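Local coordinates for protein deoxyhypusine hydroxylase (Homo sapiens, PDB 4D50) that catalyses the hydroxylation of deoxyhypusine to hypusine on the translation factor eIF5A, using molecular oxygen at a two-iron site, at residues Ala124-Leu129 / Ser207-His212; Val152-Pro157 / Glu179-Met184; Leu58-Leu63 / Thr86-Met91. One frame throughout, in Å; residues are numbered along the deposited sequence. Where two conformers were deposited one is given.

Contact 1: residues Ala124-Leu129 / Ser207-His212; sequences AETCQL and SALFRH. With FE (Fe (III) ion), chain C; PER (peroxide ion), chain E.
Glu125 reaches from helix 121-140 to Ser207, just ahead of helix 208-221, and hydrogen bonding dominates this end of the contact. Ser207 OG donates to Glu125 OE1 at 2.7 Å and meets it on the syn side, 19° out of the carboxylate plane. The same hydroxyl accepts from Phe210 N at 3.2 Å in an almost straight bond (174°), as an N-cap should. Serine suits the place because its short side chain, with OG set between the backbone N and the carbonyl carbon (chi1 66°), can accept from the helix end while donating outward. A water that donates to Glu125 OE1 accepts from Leu209 N, and OE1 is thus gripped twice. The amino end of the helix would probably favour the negative charge of this carboxylate.

Van der Waals packing is made by Leu209. Its two methyls, CD1 and CD2, both approach Thr126 OG1, the two side chains crossing at about a right angle. CD2 also makes apolar contact with Leu129 CD1, tip to tip at 4.1 Å, and lies 3.7 Å from Glu125 CB. The branched leucine reaches across between helices whose short segment axes come no closer than 10.7 Å. Thr126 OG1 itself is hydrogen-bonded to Glu122 O and to His94 ND1, which makes it a second-shell support for an iron ligand.

Metal binding occupies the inner side. His212 NE2 coordinates one iron at 2.3 Å, while its ND1 donates in the ring plane to a lone pair of Leu209 O at 2.7 Å, a bond that fixes the imidazole's rotation. His94, Glu95, peroxide O1 and two waters complete the coordination. An N-capped helix carrying a backbone-braced histidine ligand belongs here to the diiron site of a HEAT-repeat hydroxylase.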
loop_
_atom_site.group_PDB
_atom_site.type_symbol
_atom_site.label_atom_id
_atom_site.label_comp_id
_atom_site.label_asym_id
_atom_site.label_seq_id
_atom_site.Cartn_x
_atom_site.Cartn_y
_atom_site.Cartn_z
ATOM N N ALA A 124 -8.268 12.756 3.993
ATOM C CA ALA A 124 -8.019 13.525 5.195
ATOM C C ALA A 124 -7.119 12.806 6.169
ATOM O O ALA A 124 -6.082 13.342 6.546
ATOM C CB ALA A 124 -9.297 13.865 5.881
ATOM N N GLU A 125 -7.485 11.565 6.535
ATOM C CA GLU A 125 -6.648 10.775 7.425
ATOM C C GLU A 125 -5.254 10.469 6.896
ATOM O O GLU A 125 -4.288 10.582 7.662
ATOM C CB GLU A 125 -7.341 9.474 7.850
ATOM C CG GLU A 125 -8.540 9.743 8.723
ATOM C CD GLU A 125 -9.181 8.479 9.317
ATOM O OE1 GLU A 125 -9.049 7.417 8.699
ATOM O OE2 GLU A 125 -9.898 8.568 10.322
ATOM N N THR A 126 -5.190 10.060 5.647
ATOM C CA THR A 126 -3.891 9.775 4.996
ATOM C C THR A 126 -2.997 11.038 5.067
ATOM O O THR A 126 -1.815 10.911 5.409
ATOM C CB THR A 126 -4.090 9.486 3.511
ATOM O OG1 THR A 126 -4.813 8.236 3.423
ATOM C CG2 THR A 126 -2.797 9.428 2.775
ATOM N N CYS A 127 -3.564 12.223 4.828
ATOM C CA CYS A 127 -2.733 13.415 4.711
ATOM C C CYS A 127 -2.352 13.867 6.135
ATOM O O CYS A 127 -1.235 14.408 6.371
ATOM C CB CYS A 127 -3.423 14.572 3.883
ATOM S SG CYS A 127 -3.639 14.110 2.178
ATOM N N GLN A 128 -3.206 13.589 7.123
ATOM C CA GLN A 128 -2.822 13.865 8.510
ATOM C C GLN A 128 -1.623 13.062 8.904
ATOM O O GLN A 128 -0.697 13.569 9.549
ATOM C CB GLN A 128 -3.997 13.627 9.433
ATOM C CG GLN A 128 -5.118 14.661 9.223
ATOM C CD GLN A 128 -6.414 14.182 9.815
ATOM O OE1 GLN A 128 -6.409 13.417 10.783
ATOM N NE2 GLN A 128 -7.498 14.536 9.216
ATOM N N LEU A 129 -1.623 11.807 8.525
ATOM C CA LEU A 129 -0.514 10.901 8.814
ATOM C C LEU A 129 0.742 11.343 8.131
ATOM O O LEU A 129 1.822 11.308 8.745
ATOM C CB LEU A 129 -0.874 9.451 8.410
ATOM C CG LEU A 129 -1.884 8.784 9.292
ATOM C CD1 LEU A 129 -2.360 7.468 8.665
ATOM C CD2 LEU A 129 -1.363 8.494 10.674
ATOM N N SER A 207 -10.977 3.410 11.675
ATOM C CA SER A 207 -11.504 3.792 10.393
ATOM C C SER A 207 -11.156 2.729 9.364
ATOM O O SER A 207 -10.327 1.852 9.599
ATOM C CB SER A 207 -10.845 5.121 9.987
ATOM O OG SER A 207 -9.444 4.979 9.763
ATOM N N ALA A 208 -11.741 2.884 8.168
ATOM C CA ALA A 208 -11.408 2.021 7.046
ATOM C C ALA A 208 -9.925 2.138 6.670
ATOM O O ALA A 208 -9.269 1.133 6.440
ATOM C CB ALA A 208 -12.291 2.370 5.839
ATOM N N LEU A 209 -9.343 3.347 6.684
ATOM C CA LEU A 209 -7.889 3.493 6.415
ATOM C C LEU A 209 -7.079 2.635 7.369
ATOM O O LEU A 209 -6.223 1.830 6.937
ATOM C CB LEU A 209 -7.450 4.946 6.546
ATOM C CG LEU A 209 -6.137 5.248 5.851
ATOM C CD1 LEU A 209 -6.259 5.246 4.353
ATOM C CD2 LEU A 209 -5.570 6.564 6.328
ATOM N N PHE A 210 -7.360 2.779 8.676
ATOM C CA PHE A 210 -6.708 1.976 9.711
ATOM C C PHE A 210 -6.799 0.484 9.473
ATOM O O PHE A 210 -5.750 -0.216 9.503
ATOM C CB PHE A 210 -7.330 2.306 11.081
ATOM C CG PHE A 210 -6.798 1.478 12.257
ATOM C CD1 PHE A 210 -7.384 0.251 12.583
ATOM C CD2 PHE A 210 -5.755 1.918 13.040
ATOM C CE1 PHE A 210 -6.981 -0.462 13.674
ATOM C CE2 PHE A 210 -5.256 1.112 14.088
ATOM C CZ PHE A 210 -5.891 -0.048 14.405
ATOM N N ARG A 211 -7.995 -0.015 9.195
ATOM C CA ARG A 211 -8.187 -1.462 8.959
ATOM C C ARG A 211 -7.403 -1.928 7.739
ATOM O O ARG A 211 -6.854 -3.031 7.688
ATOM C CB ARG A 211 -9.665 -1.790 8.760
ATOM C CG ARG A 211 -10.385 -1.703 10.094
ATOM C CD ARG A 211 -11.772 -2.340 10.078
ATOM N NE ARG A 211 -12.618 -1.860 9.036
ATOM C CZ ARG A 211 -13.381 -0.744 9.100
ATOM N NH1 ARG A 211 -13.307 0.071 10.167
ATOM N NH2 ARG A 211 -14.208 -0.429 8.068
ATOM N N HIS A 212 -7.400 -1.126 6.716
ATOM C CA HIS A 212 -6.689 -1.505 5.518
ATOM C C HIS A 212 -5.215 -1.632 5.785
ATOM O O HIS A 212 -4.563 -2.517 5.267
ATOM C CB HIS A 212 -7.094 -0.561 4.345
ATOM C CG HIS A 212 -6.028 0.278 3.722
ATOM N ND1 HIS A 212 -5.522 1.394 4.339
ATOM C CD2 HIS A 212 -5.503 0.285 2.472
ATOM C CE1 HIS A 212 -4.603 1.930 3.576
ATOM N NE2 HIS A 212 -4.610 1.317 2.419
HETATM FE FE FE C . -3.633 2.026 0.499
HETATM O O1 PER E . -5.379 1.316 -0.687
HETATM O O2 PER E . -6.125 -0.032 -0.772
HETATM O O HOH W 1 -10.674 6.119 6.770
HETATM O O HOH W 2 -2.789 0.175 -0.170
HETATM O O HOH W 3 -1.788 2.244 1.637
#

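Contact 2: residues Val152-Pro157 / Glu179-Met184; sequences VDPAPP and ERYRAM
Arg182 of helix 177-190 binds two successive carbonyls of the Pro156-Pro157 chain with one guanidinium. NH2 donates to Pro157 O at 2.9 Å in a nearly straight bond (174°), the oxygen lying in the guanidinium plane at its edge. NE donates to Pro156 O at 3.1 Å; this bond is more bent (140°), and the donor stands above the carbonyl plane. The bend at chi3 (59°) sets NE at Pro156 O. Arginine fits the task because its flat head presents several N-H groups, whereas proline, having no backbone N-H, can offer only its carbonyl for hydrogen bonding.

Around these bonds the arginine also packs. CG of Pro156 lies over one face of the guanidinium, 3.7 Å from Arg182 NE, while the arginine methylenes run past Pro156 O. A backbone hydrogen bond between Arg182 and Ala158 carries the attachment one residue further along the loop.

Deeper in, the contact turns apolar. Ala155 CB touches both Tyr181 CB (3.9 Å) and Arg182 CG (4.0 Å), where a small methyl lets the loop come close to the helix. Pro154 CG then meets the edge of the Tyr181 ring in its plane, 4.0 Å from CD2, with the two side chains at about a right angle. One face of that ring is lined by Met184 CE, 4.2 Å above the plane and offset toward the rim. Tyr181 also touches Leu129 of helix 121-140 and Leu209 of helix 208-221, while Trp136 of helix 121-140 packs on both Pro156 and Arg182.

Proline-rich and without regular structure, residues 152-157 are part of the linker that leads from helix 121-140 to helix 163-171, here laid against the first HEAT-like repeat of the second half of the protein.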
loop_
_atom_site.group_PDB
_atom_site.type_symbol
_atom_site.label_atom_id
_atom_site.label_comp_id
_atom_site.label_asym_id
_atom_site.label_seq_id
_atom_site.Cartn_x
_atom_site.Cartn_y
_atom_site.Cartn_z
ATOM N N VAL A 152 8.827 1.636 2.589
ATOM C CA VAL A 152 8.744 2.899 3.257
ATOM C C VAL A 152 7.358 3.060 3.845
ATOM O O VAL A 152 6.366 3.119 3.102
ATOM C CB VAL A 152 8.990 4.067 2.270
ATOM C CG1 VAL A 152 8.936 5.421 3.015
ATOM C CG2 VAL A 152 10.278 3.874 1.463
ATOM N N ASP A 153 7.280 3.133 5.158
ATOM C CA ASP A 153 6.007 3.030 5.869
ATOM C C ASP A 153 5.454 4.386 6.186
ATOM O O ASP A 153 6.216 5.386 6.268
ATOM C CB ASP A 153 6.210 2.235 7.181
ATOM C CG ASP A 153 6.712 0.798 6.942
ATOM O OD1 ASP A 153 6.396 0.202 5.837
ATOM O OD2 ASP A 153 7.449 0.308 7.792
ATOM N N PRO A 154 4.142 4.492 6.413
ATOM C CA PRO A 154 3.595 5.799 6.719
ATOM C C PRO A 154 3.911 6.337 8.085
ATOM O O PRO A 154 3.579 7.465 8.314
ATOM C CB PRO A 154 2.076 5.577 6.650
ATOM C CG PRO A 154 1.892 4.098 6.639
ATOM C CD PRO A 154 3.075 3.557 5.998
ATOM N N ALA A 155 4.448 5.509 8.974
ATOM C CA ALA A 155 4.851 5.888 10.314
ATOM C C ALA A 155 5.960 5.029 10.773
ATOM O O ALA A 155 6.042 3.915 10.407
ATOM C CB ALA A 155 3.742 5.876 11.341
ATOM N N PRO A 156 6.892 5.633 11.556
ATOM C CA PRO A 156 8.034 4.892 12.069
ATOM C C PRO A 156 7.585 4.024 13.239
ATOM O O PRO A 156 6.622 4.337 13.866
ATOM C CB PRO A 156 8.960 5.990 12.607
ATOM C CG PRO A 156 8.011 7.095 12.983
ATOM C CD PRO A 156 6.970 7.058 11.901
ATOM N N PRO A 157 8.246 2.915 13.459
ATOM C CA PRO A 157 7.750 2.004 14.505
ATOM C C PRO A 157 7.872 2.633 15.873
ATOM O O PRO A 157 8.822 3.422 16.094
ATOM C CB PRO A 157 8.683 0.797 14.388
ATOM C CG PRO A 157 9.934 1.301 13.800
ATOM C CD PRO A 157 9.513 2.440 12.878
ATOM N N GLU A 179 -0.037 7.670 16.293
ATOM C CA GLU A 179 0.570 6.892 17.377
ATOM C C GLU A 179 0.128 5.407 17.246
ATOM O O GLU A 179 0.916 4.475 17.524
ATOM C CB GLU A 179 0.157 7.490 18.707
ATOM C CG GLU A 179 1.021 8.605 19.261
ATOM C CD GLU A 179 1.051 9.916 18.464
ATOM O OE1 GLU A 179 0.243 10.116 17.523
ATOM O OE2 GLU A 179 1.918 10.767 18.809
ATOM N N ARG A 180 -1.112 5.214 16.804
ATOM C CA ARG A 180 -1.666 3.901 16.614
ATOM C C ARG A 180 -0.905 3.212 15.493
ATOM O O ARG A 180 -0.684 2.005 15.580
ATOM C CB ARG A 180 -3.175 3.938 16.316
ATOM C CG ARG A 180 -3.903 4.643 17.403
ATOM C CD ARG A 180 -5.397 4.631 17.169
ATOM N NE ARG A 180 -5.988 3.295 17.173
ATOM C CZ ARG A 180 -7.251 3.044 16.784
ATOM N NH1 ARG A 180 -8.082 4.049 16.416
ATOM N NH2 ARG A 180 -7.759 1.827 16.812
ATOM N N TYR A 181 -0.636 3.926 14.413
ATOM C CA TYR A 181 0.162 3.377 13.313
ATOM C C TYR A 181 1.556 3.033 13.756
ATOM O O TYR A 181 2.191 2.043 13.322
ATOM C CB TYR A 181 0.218 4.359 12.131
ATOM C CG TYR A 181 -0.870 4.209 11.104
ATOM C CD1 TYR A 181 -2.211 4.274 11.467
ATOM C CD2 TYR A 181 -0.569 4.170 9.781
ATOM C CE1 TYR A 181 -3.219 4.123 10.545
ATOM C CE2 TYR A 181 -1.594 4.024 8.841
ATOM C CZ TYR A 181 -2.902 4.008 9.234
ATOM O OH TYR A 181 -3.943 3.920 8.286
ATOM N N ARG A 182 2.127 3.847 14.654
ATOM C CA ARG A 182 3.480 3.497 15.102
ATOM C C ARG A 182 3.501 2.129 15.848
ATOM O O ARG A 182 4.432 1.348 15.733
ATOM C CB ARG A 182 4.004 4.646 16.043
ATOM C CG ARG A 182 4.290 5.920 15.313
ATOM C CD ARG A 182 5.264 6.840 16.053
ATOM N NE ARG A 182 6.543 6.209 16.298
ATOM C CZ ARG A 182 7.475 6.749 17.083
ATOM N NH1 ARG A 182 7.226 7.909 17.693
ATOM N NH2 ARG A 182 8.587 6.098 17.313
ATOM N N ALA A 183 2.446 1.866 16.598
ATOM C CA ALA A 183 2.325 0.658 17.416
ATOM C C ALA A 183 2.065 -0.507 16.443
ATOM O O ALA A 183 2.607 -1.570 16.623
ATOM C CB ALA A 183 1.163 0.809 18.350
ATOM N N MET A 184 1.395 -0.218 15.365
ATOM C CA MET A 184 1.059 -1.208 14.316
ATOM C C MET A 184 2.378 -1.682 13.643
ATOM O O MET A 184 2.617 -2.884 13.498
ATOM C CB MET A 184 0.124 -0.634 13.237
ATOM C CG MET A 184 -0.503 -1.692 12.347
ATOM S SD MET A 184 -1.296 -0.848 10.920
ATOM C CE MET A 184 -2.601 0.049 11.676
#

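Contact 3: residues Leu58-Leu63 / Thr86-Met91; sequences LLKHEL and TRQEPM. With FE (Fe (III) ion), chain D; PER (peroxide ion), chain E.
In one of two deposited conformers, Met91 methyl CE sits over the centre of the His61 imidazole, 3.5 Å from the centroid and 10° off the ring normal, a CH-pi contact. The extended, flexible methionine chain can reach across and lay a methyl on a flat ring. CE also approaches Leu58 CD1 at 4.2 Å.

His61 NE2 binds the other iron of the pair at 2.3 Å, alongside peroxide O2, two waters, His245 and Glu246. His61 and Met91 thus line the peroxide pocket of the diiron centre, with His61 presented by helix 57-70, in the first HEAT-like repeat, and Met91 by the start of helix 90-103. The imidazole is aimed by its other nitrogen: ND1 donates to a lone pair of Leu58 O at 2.7 Å, one turn back in the helix, and that carbonyl accepts from Glu62 N as well.

Further out, Lys60 forms a salt bridge with Glu89, NZ donating to the syn lone pair of OE1 at 3.2 Å. A water accepts from NZ and donates to Glu89 OE2, so both carboxylate oxygens are tied to the ammonium. Glu89 occupies the N-cap position of helix 90-103, and the long lysine chain bridges to it.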
loop_
_atom_site.group_PDB
_atom_site.type_symbol
_atom_site.label_atom_id
_atom_site.label_comp_id
_atom_site.label_asym_id
_atom_site.label_seq_id
_atom_site.Cartn_x
_atom_site.Cartn_y
_atom_site.Cartn_z
ATOM N N LEU A 58 -7.737 -0.407 -8.674
ATOM C CA LEU A 58 -6.660 -1.288 -8.153
ATOM C C LEU A 58 -5.318 -0.951 -8.823
ATOM O O LEU A 58 -4.324 -0.621 -8.141
ATOM C CB LEU A 58 -6.948 -2.770 -8.348
ATOM C CG LEU A 58 -5.844 -3.648 -7.779
ATOM C CD1 LEU A 58 -5.781 -3.559 -6.258
ATOM C CD2 LEU A 58 -6.036 -5.122 -8.129
ATOM N N LEU A 59 -5.309 -0.939 -10.147
ATOM C CA LEU A 59 -4.042 -0.640 -10.813
ATOM C C LEU A 59 -3.595 0.782 -10.480
ATOM O O LEU A 59 -2.467 1.004 -10.104
ATOM C CB LEU A 59 -4.153 -0.866 -12.326
ATOM C CG LEU A 59 -2.838 -0.625 -13.065
ATOM C CD1 LEU A 59 -1.691 -1.531 -12.688
ATOM C CD2 LEU A 59 -3.156 -0.759 -14.590
ATOM N N LYS A 60 -4.502 1.762 -10.566
ATOM C CA LYS A 60 -4.112 3.161 -10.377
ATOM C C LYS A 60 -3.529 3.469 -8.990
ATOM O O LYS A 60 -2.568 4.216 -8.854
ATOM C CB LYS A 60 -5.277 4.086 -10.629
ATOM C CG LYS A 60 -5.651 4.264 -12.094
ATOM C CD LYS A 60 -6.700 5.366 -12.273
ATOM C CE LYS A 60 -8.049 4.939 -11.769
ATOM N NZ LYS A 60 -9.149 5.862 -12.123
ATOM N N HIS A 61 -4.087 2.858 -7.986
ATOM C CA HIS A 61 -3.589 3.048 -6.629
ATOM C C HIS A 61 -2.240 2.363 -6.428
ATOM O O HIS A 61 -1.381 2.902 -5.702
ATOM C CB HIS A 61 -4.671 2.696 -5.617
ATOM C CG HIS A 61 -4.435 1.409 -4.891
ATOM N ND1 HIS A 61 -4.389 0.190 -5.526
ATOM C CD2 HIS A 61 -4.172 1.184 -3.580
ATOM C CE1 HIS A 61 -4.191 -0.757 -4.604
ATOM N NE2 HIS A 61 -4.015 -0.164 -3.422
ATOM N N GLU A 62 -1.974 1.272 -7.149
ATOM C CA GLU A 62 -0.626 0.620 -7.105
ATOM C C GLU A 62 0.447 1.550 -7.785
ATOM O O GLU A 62 1.628 1.624 -7.386
ATOM C CB GLU A 62 -0.689 -0.709 -7.791
ATOM C CG GLU A 62 0.097 -1.846 -7.165
ATOM C CD GLU A 62 -0.575 -2.354 -5.899
ATOM O OE1 GLU A 62 -1.782 -2.665 -5.910
ATOM O OE2 GLU A 62 0.106 -2.302 -4.864
ATOM N N LEU A 63 0.006 2.222 -8.822
ATOM C CA LEU A 63 0.886 3.192 -9.476
ATOM C C LEU A 63 1.330 4.164 -8.454
ATOM O O LEU A 63 2.509 4.572 -8.403
ATOM C CB LEU A 63 0.209 3.939 -10.603
ATOM C CG LEU A 63 -0.491 3.125 -11.698
ATOM C CD1 LEU A 63 -1.229 4.066 -12.602
ATOM C CD2 LEU A 63 0.519 2.350 -12.472
ATOM N N THR A 86 -10.639 15.074 -7.802
ATOM C CA THR A 86 -11.776 14.558 -7.076
ATOM C C THR A 86 -12.573 13.451 -7.790
ATOM O O THR A 86 -13.435 12.847 -7.162
ATOM C CB THR A 86 -12.805 15.641 -6.733
ATOM O OG1 THR A 86 -13.367 16.097 -7.943
ATOM C CG2 THR A 86 -12.218 16.811 -6.020
ATOM N N ARG A 87 -12.328 13.253 -9.071
ATOM C CA ARG A 87 -12.954 12.179 -9.819
ATOM C C ARG A 87 -12.257 10.823 -9.516
ATOM O O ARG A 87 -12.905 9.743 -9.626
ATOM C CB ARG A 87 -12.917 12.456 -11.323
ATOM C CG ARG A 87 -13.492 13.808 -11.744
ATOM C CD ARG A 87 -12.576 14.494 -12.758
ATOM N NE ARG A 87 -13.389 15.058 -13.841
ATOM C CZ ARG A 87 -13.545 14.518 -15.048
ATOM N NH1 ARG A 87 -12.860 13.434 -15.430
ATOM N NH2 ARG A 87 -14.336 15.116 -15.925
ATOM N N GLN A 88 -10.996 10.852 -9.074
ATOM C CA GLN A 88 -10.296 9.591 -8.728
ATOM C C GLN A 88 -10.968 8.926 -7.520
ATOM O O GLN A 88 -11.388 9.632 -6.624
ATOM C CB GLN A 88 -8.801 9.837 -8.425
ATOM C CG GLN A 88 -7.949 10.301 -9.575
ATOM C CD GLN A 88 -7.601 9.231 -10.584
ATOM O OE1 GLN A 88 -6.890 9.492 -11.527
ATOM N NE2 GLN A 88 -8.080 8.043 -10.383
ATOM N N GLU A 89 -11.023 7.581 -7.449
ATOM C CA GLU A 89 -11.609 6.886 -6.279
ATOM C C GLU A 89 -10.839 7.302 -5.030
ATOM O O GLU A 89 -9.659 7.553 -5.157
ATOM C CB GLU A 89 -11.494 5.367 -6.423
ATOM C CG GLU A 89 -12.204 4.755 -7.665
ATOM C CD GLU A 89 -11.591 5.083 -9.056
ATOM O OE1 GLU A 89 -10.441 5.644 -9.252
ATOM O OE2 GLU A 89 -12.290 4.740 -10.037
ATOM N N PRO A 90 -11.478 7.277 -3.843
ATOM C CA PRO A 90 -10.809 7.524 -2.543
ATOM C C PRO A 90 -9.473 6.740 -2.330
ATOM O O PRO A 90 -8.485 7.271 -1.812
ATOM C CB PRO A 90 -11.856 7.043 -1.523
ATOM C CG PRO A 90 -13.171 7.232 -2.197
ATOM C CD PRO A 90 -12.924 6.991 -3.658
ATOM N N MET A 91 -9.514 5.476 -2.674
ATOM C CA MET A 91 -8.378 4.569 -2.551
ATOM C C MET A 91 -7.182 5.090 -3.370
ATOM O O MET A 91 -6.012 4.955 -2.958
ATOM C CB MET A 91 -8.857 3.200 -3.031
ATOM C CG MET A 91 -7.875 2.166 -3.463
ATOM S SD MET A 91 -8.918 0.756 -3.928
ATOM C CE MET A 91 -7.620 -0.431 -4.195
HETATM FE FE FE D . -4.358 -1.174 -1.348
HETATM O O1 PER E . -5.379 1.316 -0.687
HETATM O O2 PER E . -6.125 -0.032 -0.772
HETATM O O HOH W 4 -11.443 4.291 -12.487
HETATM O O HOH W 2 -2.789 0.175 -0.170
HETATM O O HOH W 5 -2.626 -2.399 -1.751
#

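Along the chain contact 3 closes first, and contact 1 then opens a long loop inside which contact 2 is nested. Contacts 1 and 2 touch directly, with centres about 12 Å apart: they meet at Tyr181, through which helix 177-190 adjoins the interface of helices 121-140 and 208-221. Contacts 1 and 3 do not touch, their centres being about 15 Å apart, but both touch the bound peroxide and share a water bound to both irons. Contacts 2 and 3 lie on opposite sides of the chain's centre, their centres about 23 Å apart. The diiron site is therefore assembled between helices brought together from both sets of HEAT-like repeats.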